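Local coordinates for protein TetR/AcrR family transcriptional regulator (Bradyrhizobium diazoefficiens, PDB 6G8G) that binds the flavonoid genistein and probably acts as a dimeric TetR-type repressor whose hold on DNA is relieved by the ligand, at residues A29-F34 and A70-A75; S64-F69 and G125-L130; R102-T107 and Q170-V175; E151-R154 and V158-F161. One frame throughout, in Å; residues are numbered along the deposited sequence.

Interaction 1 of 4, residues A29-F34 and A70-A75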
loop_
_atom_site.group_PDB
_atom_site.type_symbol
_atom_site.label_atom_id
_atom_site.label_comp_id
_atom_site.label_asym_id
_atom_site.label_seq_id
_atom_site.Cartn_x
_atom_site.Cartn_y
_atom_site.Cartn_z
ATOM N N ALA A 29 16.008 23.447 3.708
ATOM C CA ALA A 29 15.184 24.426 3.008
ATOM C C ALA A 29 14.443 23.799 1.818
ATOM O O ALA A 29 13.302 24.169 1.508
ATOM C CB ALA A 29 16.037 25.585 2.542
ATOM N N ALA A 30 15.111 22.868 1.153
ATOM C CA ALA A 30 14.550 22.224 -0.008
ATOM C C ALA A 30 13.475 21.287 0.426
ATOM O O ALA A 30 12.445 21.177 -0.215
ATOM C CB ALA A 30 15.624 21.473 -0.764
ATOM N N TRP A 31 13.713 20.599 1.522
ATOM C CA TRP A 31 12.703 19.687 2.050
ATOM C C TRP A 31 11.417 20.479 2.304
ATOM O O TRP A 31 10.346 20.108 1.833
ATOM C CB TRP A 31 13.258 19.026 3.318
ATOM C CG TRP A 31 12.396 18.115 4.028
ATOM C CD1 TRP A 31 12.006 18.174 5.352
ATOM C CD2 TRP A 31 11.829 16.954 3.491
ATOM N NE1 TRP A 31 11.211 17.101 5.656
ATOM C CE2 TRP A 31 11.082 16.335 4.530
ATOM C CE3 TRP A 31 11.862 16.366 2.217
ATOM C CZ2 TRP A 31 10.381 15.162 4.331
ATOM C CZ3 TRP A 31 11.167 15.211 2.019
ATOM C CH2 TRP A 31 10.431 14.611 3.073
ATOM N N GLN A 32 11.549 21.600 3.003
ATOM C CA GLN A 32 10.424 22.447 3.316
ATOM C C GLN A 32 9.630 22.806 2.057
ATOM O O GLN A 32 8.408 22.680 2.024
ATOM C CB GLN A 32 10.918 23.712 3.989
ATOM C CG GLN A 32 9.823 24.673 4.433
ATOM C CD GLN A 32 8.865 24.141 5.478
ATOM O OE1 GLN A 32 9.058 24.378 6.669
ATOM N NE2 GLN A 32 7.778 23.479 5.041
ATOM N N LEU A 33 10.307 23.257 1.018
ATOM C CA LEU A 33 9.601 23.656 -0.183
ATOM C C LEU A 33 8.961 22.493 -0.931
ATOM O O LEU A 33 7.855 22.611 -1.460
ATOM C CB LEU A 33 10.534 24.414 -1.130
ATOM C CG LEU A 33 10.892 25.829 -0.659
ATOM C CD1 LEU A 33 12.029 26.421 -1.469
ATOM C CD2 LEU A 33 9.672 26.731 -0.766
ATOM N N PHE A 34 9.654 21.370 -0.989
ATOM C CA PHE A 34 9.118 20.235 -1.679
ATOM C C PHE A 34 7.814 19.822 -1.014
ATOM O O PHE A 34 6.861 19.450 -1.709
ATOM C CB PHE A 34 10.104 19.061 -1.698
ATOM C CG PHE A 34 11.328 19.300 -2.520
ATOM C CD1 PHE A 34 11.347 20.226 -3.537
ATOM C CD2 PHE A 34 12.462 18.582 -2.282
ATOM C CE1 PHE A 34 12.504 20.458 -4.268
ATOM C CE2 PHE A 34 13.614 18.814 -3.005
ATOM C CZ PHE A 34 13.635 19.749 -4.004
ATOM N N ALA A 70 17.605 13.489 -4.572
ATOM C CA ALA A 70 18.276 12.236 -4.357
ATOM C C ALA A 70 19.041 12.223 -3.038
ATOM O O ALA A 70 18.986 11.227 -2.298
ATOM C CB ALA A 70 19.197 11.930 -5.511
ATOM N N SER A 71 19.729 13.304 -2.696
ATOM C CA SER A 71 20.394 13.369 -1.370
ATOM C C SER A 71 19.403 13.281 -0.224
ATOM O O SER A 71 19.679 12.672 0.801
ATOM C CB SER A 71 21.170 14.662 -1.213
ATOM O OG SER A 71 22.390 14.622 -1.909
ATOM N N LEU A 72 18.258 13.926 -0.388
ATOM C CA LEU A 72 17.249 13.902 0.656
ATOM C C LEU A 72 16.740 12.506 0.851
ATOM O O LEU A 72 16.640 12.022 1.977
ATOM C CB LEU A 72 16.078 14.757 0.282
ATOM C CG LEU A 72 16.299 16.234 0.665
ATOM C CD1 LEU A 72 15.417 17.215 -0.093
ATOM C CD2 LEU A 72 16.088 16.407 2.168
ATOM N N ILE A 73 16.439 11.854 -0.272
ATOM C CA ILE A 73 16.016 10.472 -0.238
ATOM C C ILE A 73 17.021 9.561 0.426
ATOM O O ILE A 73 16.671 8.836 1.343
ATOM C CB ILE A 73 15.760 9.934 -1.635
ATOM C CG1 ILE A 73 14.471 10.514 -2.160
ATOM C CG2 ILE A 73 15.635 8.423 -1.631
ATOM C CD1 ILE A 73 14.282 10.288 -3.641
ATOM N N VAL A 74 18.256 9.569 -0.038
ATOM C CA VAL A 74 19.229 8.666 0.535
ATOM C C VAL A 74 19.393 8.916 2.022
ATOM O O VAL A 74 19.541 7.989 2.793
ATOM C CB VAL A 74 20.562 8.818 -0.195
ATOM C CG1 VAL A 74 21.708 8.135 0.527
ATOM C CG2 VAL A 74 20.420 8.302 -1.620
ATOM N N ALA A 75 19.345 10.173 2.427
ATOM C CA ALA A 75 19.541 10.520 3.828
ATOM C C ALA A 75 18.405 9.996 4.696
ATOM O O ALA A 75 18.645 9.401 5.744
ATOM C CB ALA A 75 19.666 12.031 3.978
#
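Leu72 reaches Phe34 and Trp31 because its first torsion sets CG opposite its own carbonyl carbon (chi1 -85°) and its second carries the chain on to CD1 in an extended form (chi2 160°). The two methyls then fork toward helix 23-37. CD1 goes to Ala30 and Phe34, and CD2 goes to Trp31. Phe34 has its CG beside the backbone N, and this turns the ring toward Leu72. The methyl CD1 of Leu72 sits at the ring edge, near its plane, 3.8 Å from CE2 of Phe34. The same methyl lies 4.3 Å from CB of Ala30. On the other branch, CD2 of Leu72 is 4.0 Å from CB of Trp31 and 4.2 Å from CE3 of Trp31. It approaches the indole obliquely.

This is packing inside the N-terminal DNA-binding domain of a TetR-family protein. There the first helix lies across the long helix that leads on into the ligand-binding domain. Segments 29-34 and 70-75 run nearly perpendicular, at 97° between their N-to-C directions. Their axes stay 11.0 Å apart at the closest, and the CA atoms of Trp31 and Leu72 are 7.5 Å apart. No hydrogen bond joins the two segments, so the contact is entirely apolar. Ala30 also rests on Ile47 of helix 44-51, and Leu72 also touches Ile27, earlier on the first helix. Trp31 continues the apolar surface toward helix 114-121, where its ring meets that of Phe116 and its side chain touches Ile119.

Interaction 2 of 4, residues S64-F69 and G125-L130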
loop_
_atom_site.group_PDB
_atom_site.type_symbol
_atom_site.label_atom_id
_atom_site.label_comp_id
_atom_site.label_asym_id
_atom_site.label_seq_id
_atom_site.Cartn_x
_atom_site.Cartn_y
_atom_site.Cartn_z
ATOM N N SER A 64 21.932 19.612 -9.756
ATOM C CA SER A 64 20.566 19.845 -10.191
ATOM C C SER A 64 19.587 19.628 -9.064
ATOM O O SER A 64 19.898 19.006 -8.054
ATOM C CB SER A 64 20.206 18.859 -11.296
ATOM O OG SER A 64 20.231 17.519 -10.821
ATOM N N LYS A 65 18.366 20.041 -9.319
ATOM C CA LYS A 65 17.268 19.798 -8.415
ATOM C C LYS A 65 17.073 18.289 -8.140
ATOM O O LYS A 65 16.907 17.866 -7.000
ATOM C CB LYS A 65 15.993 20.387 -9.020
ATOM C CG LYS A 65 14.891 20.630 -8.013
ATOM C CD LYS A 65 13.755 21.442 -8.604
ATOM C CE LYS A 65 12.932 20.614 -9.568
ATOM N NZ LYS A 65 11.843 21.418 -10.165
ATOM N N GLU A 66 17.115 17.484 -9.199
ATOM C CA GLU A 66 17.037 16.023 -9.080
ATOM C C GLU A 66 18.125 15.523 -8.134
ATOM O O GLU A 66 17.883 14.707 -7.262
ATOM C CB GLU A 66 17.178 15.362 -10.450
ATOM C CG GLU A 66 16.015 15.569 -11.436
ATOM C CD GLU A 66 15.947 16.961 -12.104
ATOM O OE1 GLU A 66 16.893 17.792 -11.963
ATOM O OE2 GLU A 66 14.937 17.211 -12.819
ATOM N N ALA A 67 19.341 16.026 -8.292
ATOM C CA ALA A 67 20.418 15.581 -7.411
ATOM C C ALA A 67 20.146 15.964 -5.949
ATOM O O ALA A 67 20.406 15.211 -5.037
ATOM C CB ALA A 67 21.753 16.115 -7.907
ATOM N N LEU A 68 19.557 17.113 -5.745
ATOM C CA LEU A 68 19.235 17.557 -4.400
ATOM C C LEU A 68 18.229 16.625 -3.740
ATOM O O LEU A 68 18.396 16.223 -2.598
ATOM C CB LEU A 68 18.609 18.914 -4.503
ATOM C CG LEU A 68 18.404 19.944 -3.444
ATOM C CD1 LEU A 68 19.578 20.240 -2.593
ATOM C CD2 LEU A 68 18.081 21.234 -4.190
ATOM N N PHE A 69 17.211 16.239 -4.489
ATOM C CA PHE A 69 16.187 15.355 -3.957
ATOM C C PHE A 69 16.707 13.934 -3.705
ATOM O O PHE A 69 16.324 13.265 -2.730
ATOM C CB PHE A 69 15.001 15.303 -4.902
ATOM C CG PHE A 69 13.759 14.722 -4.287
ATOM C CD1 PHE A 69 13.486 14.888 -2.951
ATOM C CD2 PHE A 69 12.848 14.044 -5.054
ATOM C CE1 PHE A 69 12.360 14.347 -2.385
ATOM C CE2 PHE A 69 11.725 13.496 -4.499
ATOM C CZ PHE A 69 11.478 13.652 -3.160
ATOM N N GLY A 125 4.637 9.827 -12.105
ATOM C CA GLY A 125 5.555 9.024 -12.884
ATOM C C GLY A 125 6.533 9.762 -13.771
ATOM O O GLY A 125 7.136 9.149 -14.624
ATOM N N ARG A 126 6.711 11.061 -13.594
ATOM C CA ARG A 126 7.676 11.781 -14.412
ATOM C C ARG A 126 9.111 11.705 -13.906
ATOM O O ARG A 126 10.003 12.290 -14.522
ATOM C CB ARG A 126 7.332 13.273 -14.476
ATOM C CG ARG A 126 5.962 13.636 -14.983
ATOM C CD ARG A 126 5.849 15.109 -15.379
ATOM N NE ARG A 126 4.650 15.616 -14.723
ATOM C CZ ARG A 126 4.633 16.131 -13.493
ATOM N NH1 ARG A 126 3.485 16.511 -12.944
ATOM N NH2 ARG A 126 5.767 16.281 -12.812
ATOM N N PHE A 127 9.343 11.099 -12.748
ATOM C CA PHE A 127 10.700 10.989 -12.250
ATOM C C PHE A 127 10.986 9.563 -11.816
ATOM O O PHE A 127 11.275 9.313 -10.666
ATOM C CB PHE A 127 10.969 12.035 -11.152
ATOM C CG PHE A 127 10.964 13.459 -11.673
ATOM C CD1 PHE A 127 12.047 13.948 -12.407
ATOM C CD2 PHE A 127 9.872 14.305 -11.490
ATOM C CE1 PHE A 127 12.045 15.246 -12.926
ATOM C CE2 PHE A 127 9.858 15.602 -12.013
ATOM C CZ PHE A 127 10.949 16.069 -12.733
ATOM N N PRO A 128 10.936 8.613 -12.764
ATOM C CA PRO A 128 11.085 7.182 -12.429
ATOM C C PRO A 128 12.395 6.815 -11.803
ATOM O O PRO A 128 12.458 5.898 -10.998
ATOM C CB PRO A 128 10.973 6.479 -13.785
ATOM C CG PRO A 128 11.171 7.553 -14.801
ATOM C CD PRO A 128 10.619 8.802 -14.190
ATOM N N VAL A 129 13.449 7.544 -12.122
ATOM C CA VAL A 129 14.730 7.215 -11.527
ATOM C C VAL A 129 14.751 7.545 -10.034
ATOM O O VAL A 129 15.237 6.762 -9.244
ATOM C CB VAL A 129 15.884 7.900 -12.270
ATOM C CG1 VAL A 129 17.213 7.698 -11.537
ATOM C CG2 VAL A 129 15.950 7.344 -13.680
ATOM N N LEU A 130 14.227 8.695 -9.651
ATOM C CA LEU A 130 14.081 9.008 -8.239
ATOM C C LEU A 130 13.107 8.053 -7.538
ATOM O O LEU A 130 13.293 7.676 -6.395
ATOM C CB LEU A 130 13.566 10.419 -8.064
ATOM C CG LEU A 130 14.493 11.548 -8.506
ATOM C CD1 LEU A 130 13.745 12.881 -8.459
ATOM C CD2 LEU A 130 15.696 11.578 -7.596
#
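Glu66 and Leu130 bring the two backbones closest, with their CA atoms 7.7 Å apart. Both segments are helix starts. In 64-69, Ser64 is the N-cap of helix 65-82, and its OG accepts from Ala67 N at 3.1 Å. In 125-130, the loop turns into helix 128-137 with Phe127 at the N-cap position.

Leu130 divides its two methyls between Phe69 and the backbone of Glu66. CD1 lies at the edge of the Phe69 ring, near its plane, 3.7 Å from CD2 of Phe69. CD2 of Leu130 packs against the backbone, 3.8 Å from O of Glu66. Farther out, the Glu66 chain bends at its second torsion (chi2 76°), and the carboxylate swings over to Phe127. OE2 of Glu66 comes obliquely to 3.5 Å from CE1 of Phe127, with the carboxylate and ring planes 52° apart. Phe39 links the two sides, since its ring meets those of both Phe69 and Phe127.

No hydrogen bond crosses the contact. It joins the start of the connecting helix of the DNA-binding domain to the C-terminal domain, the interface through which TetR-family regulators are thought to pass ligand binding on to the DNA-reading helices.

Interaction 3 of 4, residues R102-T107 and Q170-V175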
loop_
_atom_site.group_PDB
_atom_site.type_symbol
_atom_site.label_atom_id
_atom_site.label_comp_id
_atom_site.label_asym_id
_atom_site.label_seq_id
_atom_site.Cartn_x
_atom_site.Cartn_y
_atom_site.Cartn_z
ATOM N N ARG A 102 8.043 -5.673 14.896
ATOM C CA ARG A 102 7.563 -4.554 15.696
ATOM C C ARG A 102 8.164 -3.255 15.213
ATOM O O ARG A 102 7.473 -2.280 15.093
ATOM C CB ARG A 102 7.856 -4.778 17.175
ATOM C CG ARG A 102 7.085 -3.847 18.104
ATOM C CD ARG A 102 7.358 -4.124 19.591
ATOM N NE ARG A 102 6.934 -5.465 20.064
ATOM C CZ ARG A 102 7.730 -6.528 20.218
ATOM N NH1 ARG A 102 9.033 -6.479 19.945
ATOM N NH2 ARG A 102 7.221 -7.668 20.649
ATOM N N GLN A 103 9.452 -3.235 14.899
ATOM C CA GLN A 103 10.081 -1.966 14.496
ATOM C C GLN A 103 9.596 -1.575 13.123
ATOM O O GLN A 103 9.386 -0.409 12.852
ATOM C CB GLN A 103 11.611 -2.036 14.544
ATOM C CG GLN A 103 12.235 -2.273 15.939
ATOM C CD GLN A 103 11.528 -1.557 17.077
ATOM O OE1 GLN A 103 11.084 -2.199 18.051
ATOM N NE2 GLN A 103 11.392 -0.239 16.962
ATOM N N TYR A 104 9.366 -2.566 12.270
ATOM C CA TYR A 104 8.850 -2.340 10.908
ATOM C C TYR A 104 7.491 -1.665 10.910
ATOM O O TYR A 104 7.272 -0.693 10.206
ATOM C CB TYR A 104 8.725 -3.679 10.216
ATOM C CG TYR A 104 8.227 -3.639 8.826
ATOM C CD1 TYR A 104 8.880 -2.898 7.864
ATOM C CD2 TYR A 104 7.135 -4.360 8.459
ATOM C CE1 TYR A 104 8.439 -2.874 6.556
ATOM C CE2 TYR A 104 6.663 -4.344 7.154
ATOM C CZ TYR A 104 7.327 -3.615 6.200
ATOM O OH TYR A 104 6.832 -3.562 4.921
ATOM N N LEU A 105 6.586 -2.140 11.744
ATOM C CA LEU A 105 5.290 -1.523 11.810
ATOM C C LEU A 105 5.331 -0.148 12.421
ATOM O O LEU A 105 4.478 0.666 12.099
ATOM C CB LEU A 105 4.305 -2.386 12.594
ATOM C CG LEU A 105 4.015 -3.720 11.931
ATOM C CD1 LEU A 105 2.967 -4.453 12.731
ATOM C CD2 LEU A 105 3.544 -3.584 10.494
ATOM N N HIS A 106 6.267 0.116 13.324
ATOM C CA HIS A 106 6.367 1.442 13.907
ATOM C C HIS A 106 6.397 2.507 12.802
ATOM O O HIS A 106 5.729 3.555 12.869
ATOM C CB HIS A 106 7.681 1.488 14.729
ATOM C CG HIS A 106 8.016 2.823 15.316
ATOM N ND1 HIS A 106 7.403 3.337 16.442
ATOM C CD2 HIS A 106 8.931 3.746 14.926
ATOM C CE1 HIS A 106 7.918 4.531 16.705
ATOM N NE2 HIS A 106 8.844 4.801 15.800
ATOM N N THR A 107 7.181 2.230 11.776
ATOM C CA THR A 107 7.276 3.148 10.660
ATOM C C THR A 107 5.946 3.495 10.066
ATOM O O THR A 107 5.695 4.615 9.679
ATOM C CB THR A 107 8.041 2.463 9.514
ATOM O OG1 THR A 107 9.415 2.408 9.868
ATOM C CG2 THR A 107 7.861 3.188 8.173
ATOM N N GLN A 170 7.514 -12.086 1.903
ATOM C CA GLN A 170 6.304 -12.734 2.328
ATOM C C GLN A 170 6.044 -12.468 3.779
ATOM O O GLN A 170 4.926 -12.153 4.167
ATOM C CB GLN A 170 6.399 -14.216 2.052
ATOM C CG GLN A 170 6.274 -14.484 0.567
ATOM C CD GLN A 170 6.746 -15.866 0.163
ATOM O OE1 GLN A 170 7.600 -16.474 0.813
ATOM N NE2 GLN A 170 6.183 -16.372 -0.926
ATOM N N PHE A 171 7.090 -12.529 4.573
ATOM C CA PHE A 171 6.962 -12.202 5.997
ATOM C C PHE A 171 6.418 -10.798 6.204
ATOM O O PHE A 171 5.509 -10.582 6.983
ATOM C CB PHE A 171 8.308 -12.338 6.707
ATOM C CG PHE A 171 8.262 -11.955 8.137
ATOM C CD1 PHE A 171 7.805 -12.848 9.079
ATOM C CD2 PHE A 171 8.686 -10.723 8.548
ATOM C CE1 PHE A 171 7.767 -12.504 10.412
ATOM C CE2 PHE A 171 8.661 -10.371 9.890
ATOM C CZ PHE A 171 8.199 -11.258 10.819
ATOM N N LEU A 172 6.968 -9.853 5.466
ATOM C CA LEU A 172 6.580 -8.474 5.605
ATOM C C LEU A 172 5.182 -8.223 5.060
ATOM O O LEU A 172 4.384 -7.551 5.705
ATOM C CB LEU A 172 7.601 -7.571 4.942
ATOM C CG LEU A 172 9.009 -7.641 5.560
ATOM C CD1 LEU A 172 10.049 -7.030 4.637
ATOM C CD2 LEU A 172 9.040 -6.937 6.907
ATOM N N SER A 173 4.838 -8.807 3.928
ATOM C CA SER A 173 3.451 -8.729 3.468
ATOM C C SER A 173 2.459 -9.291 4.497
ATOM O O SER A 173 1.419 -8.709 4.693
ATOM C CB SER A 173 3.282 -9.455 2.162
ATOM O OG SER A 173 4.165 -8.874 1.224
ATOM N N LEU A 174 2.804 -10.374 5.181
ATOM C CA LEU A 174 1.900 -10.928 6.166
ATOM C C LEU A 174 1.677 -10.006 7.347
ATOM O O LEU A 174 0.563 -9.782 7.768
ATOM C CB LEU A 174 2.407 -12.249 6.684
ATOM C CG LEU A 174 2.302 -13.327 5.625
ATOM C CD1 LEU A 174 3.125 -14.531 6.020
ATOM C CD2 LEU A 174 0.841 -13.716 5.418
ATOM N N VAL A 175 2.753 -9.465 7.865
ATOM C CA VAL A 175 2.746 -8.695 9.087
ATOM C C VAL A 175 2.118 -7.346 8.824
ATOM O O VAL A 175 1.407 -6.785 9.650
ATOM C CB VAL A 175 4.198 -8.573 9.563
ATOM C CG1 VAL A 175 4.502 -7.203 10.117
ATOM C CG2 VAL A 175 4.472 -9.630 10.599
#
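Tyr104 lies with one ring face under Leu172, whose CD2 methyl stands 3.6 Å from the ring centroid and 16° off the ring normal. This is a CH-pi contact, offset toward the CD2-CE2 edge of the ring, where CE2 of Tyr104 is 3.5 Å from CD2 of Leu172. CB of Leu172 adds a second touch, 4.0 Å from the same CE2 of Tyr104. The tyrosine CG is trans to the backbone N (chi1 180°), which carries the ring out from helix 93-109 toward helix 164-176.

Val175 meets the same ring differently. Its CG1 is at the edge, near the plane, 4.2 Å from CD2 of Tyr104. That methyl also packs against Leu105, 3.8 Å from its CD2. CG1 of Val175 is therefore shared by the ring edge and the isobutyl group of Leu105.

The two helix segments cross at -59°, with their axes 11.0 Å apart at the closest. They belong to the helical C-terminal domain, which binds the ligand and forms the dimer. The side chain of Tyr104 comes within about 6 Å of bound genistein, and its ring meets Phe108, a residue of the genistein pocket, edge to face. On helix 164-176, Leu174 packs on Leu174 of the second subunit.

The phenol OH of Tyr104 is hydrogen-bonded to Arg176 NH1, just past the segment. The bond fixes where the far end of the ring sits, while the methyls of Leu172 and Val175 on its face and edge limit its rotation. Packing and this bond together probably hold Tyr104 in a second shell of the pocket, between the ligand site and a dimer helix.

Interaction 4 of 4, residues E151-R154 and V158-F161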
loop_
_atom_site.group_PDB
_atom_site.type_symbol
_atom_site.label_atom_id
_atom_site.label_comp_id
_atom_site.label_asym_id
_atom_site.label_seq_id
_atom_site.Cartn_x
_atom_site.Cartn_y
_atom_site.Cartn_z
ATOM N N GLU A 151 18.640 -16.098 5.735
ATOM C CA GLU A 151 19.663 -17.038 5.250
ATOM C C GLU A 151 20.331 -17.756 6.395
ATOM O O GLU A 151 20.604 -18.952 6.302
ATOM C CB GLU A 151 20.759 -16.343 4.473
ATOM C CG GLU A 151 20.320 -15.748 3.154
ATOM C CD GLU A 151 21.403 -15.848 2.092
ATOM O OE1 GLU A 151 21.920 -14.773 1.660
ATOM O OE2 GLU A 151 21.726 -17.008 1.703
ATOM N N GLU A 152 20.600 -17.019 7.469
ATOM C CA GLU A 152 21.241 -17.591 8.652
ATOM C C GLU A 152 20.336 -18.623 9.280
ATOM O O GLU A 152 20.772 -19.706 9.627
ATOM C CB GLU A 152 21.523 -16.532 9.710
ATOM C CG GLU A 152 22.549 -15.470 9.351
ATOM C CD GLU A 152 23.829 -16.104 8.791
ATOM O OE1 GLU A 152 24.610 -16.786 9.518
ATOM O OE2 GLU A 152 24.022 -15.955 7.565
ATOM N N ALA A 153 19.068 -18.268 9.435
ATOM C CA ALA A 153 18.079 -19.198 9.989
ATOM C C ALA A 153 17.939 -20.460 9.130
ATOM O O ALA A 153 17.837 -21.578 9.659
ATOM C CB ALA A 153 16.745 -18.519 10.134
ATOM N N ARG A 154 18.005 -20.307 7.812
ATOM C CA ARG A 154 17.957 -21.487 6.963
ATOM C C ARG A 154 19.220 -22.347 7.100
ATOM O O ARG A 154 19.128 -23.561 7.190
ATOM C CB ARG A 154 17.751 -21.121 5.500
ATOM C CG ARG A 154 17.656 -22.357 4.604
ATOM C CD ARG A 154 17.288 -21.957 3.199
ATOM N NE ARG A 154 18.303 -21.084 2.642
ATOM C CZ ARG A 154 18.242 -20.565 1.429
ATOM N NH1 ARG A 154 17.207 -20.839 0.657
ATOM N NH2 ARG A 154 19.216 -19.781 0.982
ATOM N N VAL A 158 16.523 -24.094 10.884
ATOM C CA VAL A 158 15.341 -23.761 11.659
ATOM C C VAL A 158 14.194 -23.124 10.811
ATOM O O VAL A 158 13.024 -23.024 11.273
ATOM C CB VAL A 158 15.800 -22.896 12.852
ATOM C CG1 VAL A 158 16.005 -21.432 12.468
ATOM C CG2 VAL A 158 14.833 -22.997 14.014
ATOM N N LEU A 159 14.516 -22.779 9.560
ATOM C CA LEU A 159 13.520 -22.485 8.516
ATOM C C LEU A 159 13.901 -23.144 7.197
ATOM O O LEU A 159 15.101 -23.379 6.930
ATOM C CB LEU A 159 13.468 -20.998 8.242
ATOM C CG LEU A 159 13.079 -20.096 9.394
ATOM C CD1 LEU A 159 13.235 -18.678 8.946
ATOM C CD2 LEU A 159 11.655 -20.387 9.819
ATOM N N GLU A 160 12.893 -23.408 6.353
ATOM C CA GLU A 160 13.148 -23.860 4.972
ATOM C C GLU A 160 12.303 -23.101 3.953
ATOM O O GLU A 160 11.123 -22.797 4.177
ATOM C CB GLU A 160 12.987 -25.369 4.821
ATOM C CG GLU A 160 11.806 -25.969 5.573
ATOM C CD GLU A 160 11.862 -27.500 5.663
ATOM O OE1 GLU A 160 12.956 -28.085 5.491
ATOM O OE2 GLU A 160 10.812 -28.114 5.936
ATOM N N PHE A 161 12.960 -22.748 2.850
ATOM C CA PHE A 161 12.396 -21.942 1.779
ATOM C C PHE A 161 13.456 -21.862 0.677
ATOM O O PHE A 161 14.635 -22.032 0.958
ATOM C CB PHE A 161 12.031 -20.535 2.276
ATOM C CG PHE A 161 13.172 -19.794 2.917
ATOM C CD1 PHE A 161 14.171 -19.213 2.138
ATOM C CD2 PHE A 161 13.245 -19.654 4.294
ATOM C CE1 PHE A 161 15.254 -18.546 2.722
ATOM C CE2 PHE A 161 14.308 -18.979 4.881
ATOM C CZ PHE A 161 15.321 -18.430 4.097
#
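Arg154 stands near the end of helix 139-155, in the helical C-terminal domain of the TetR fold, and packs on Phe161 in the loop that leads to helix 164-176. Its CB lies 3.9 Å from CZ of Phe161. CG meets the backbone instead, 3.6 Å from O of Leu159. CD sits over one face of the Phe161 ring in a CH-pi contact, 4.2 Å from the centroid. The chain then bends at its third torsion (chi3 61°) and lays the guanidinium along the ring, with the two planes 24° apart. NE stays near CE1 of Phe161. CZ of Arg154 is 3.8 Å from the same CE1 of Phe161, which lies over one guanidinium face. At the tip, NH2 makes a long salt bridge to Glu151, and NH1 points to the loop, where it has a weak hydrogen bond to Asp162 O besides a stronger one.

Ala153, the residue just before, meets the start of the loop. Its O accepts from N of Val158 at 3.1 Å, five residues on, not the four of a regular alpha helix. CB of Ala153 also touches CD1 of Leu159 at 3.7 Å. The NH1 of Arg154 donates to O of Phe161 at 2.9 Å, with the oxygen in the guanidinium plane and an N-H...O angle of 150°.

From the N terminus, interaction 1 comes first. It closes a loop of 35 residues within the DNA-binding domain, from helix 23-37 to helix 65-82. Interaction 2 starts inside that loop, on the same long helix, and ends at helix 128-137, so the two cross and touch each other. It ties the DNA-binding domain to the C-terminal domain. Interaction 3 crosses interaction 2 in turn and joins helices 93-109 and 164-176, on the opposite side of the chain's centre. Interaction 4 is nested inside it and closes the short turn after helix 139-155. The centres of interactions 1 and 4 are about 38 Å apart.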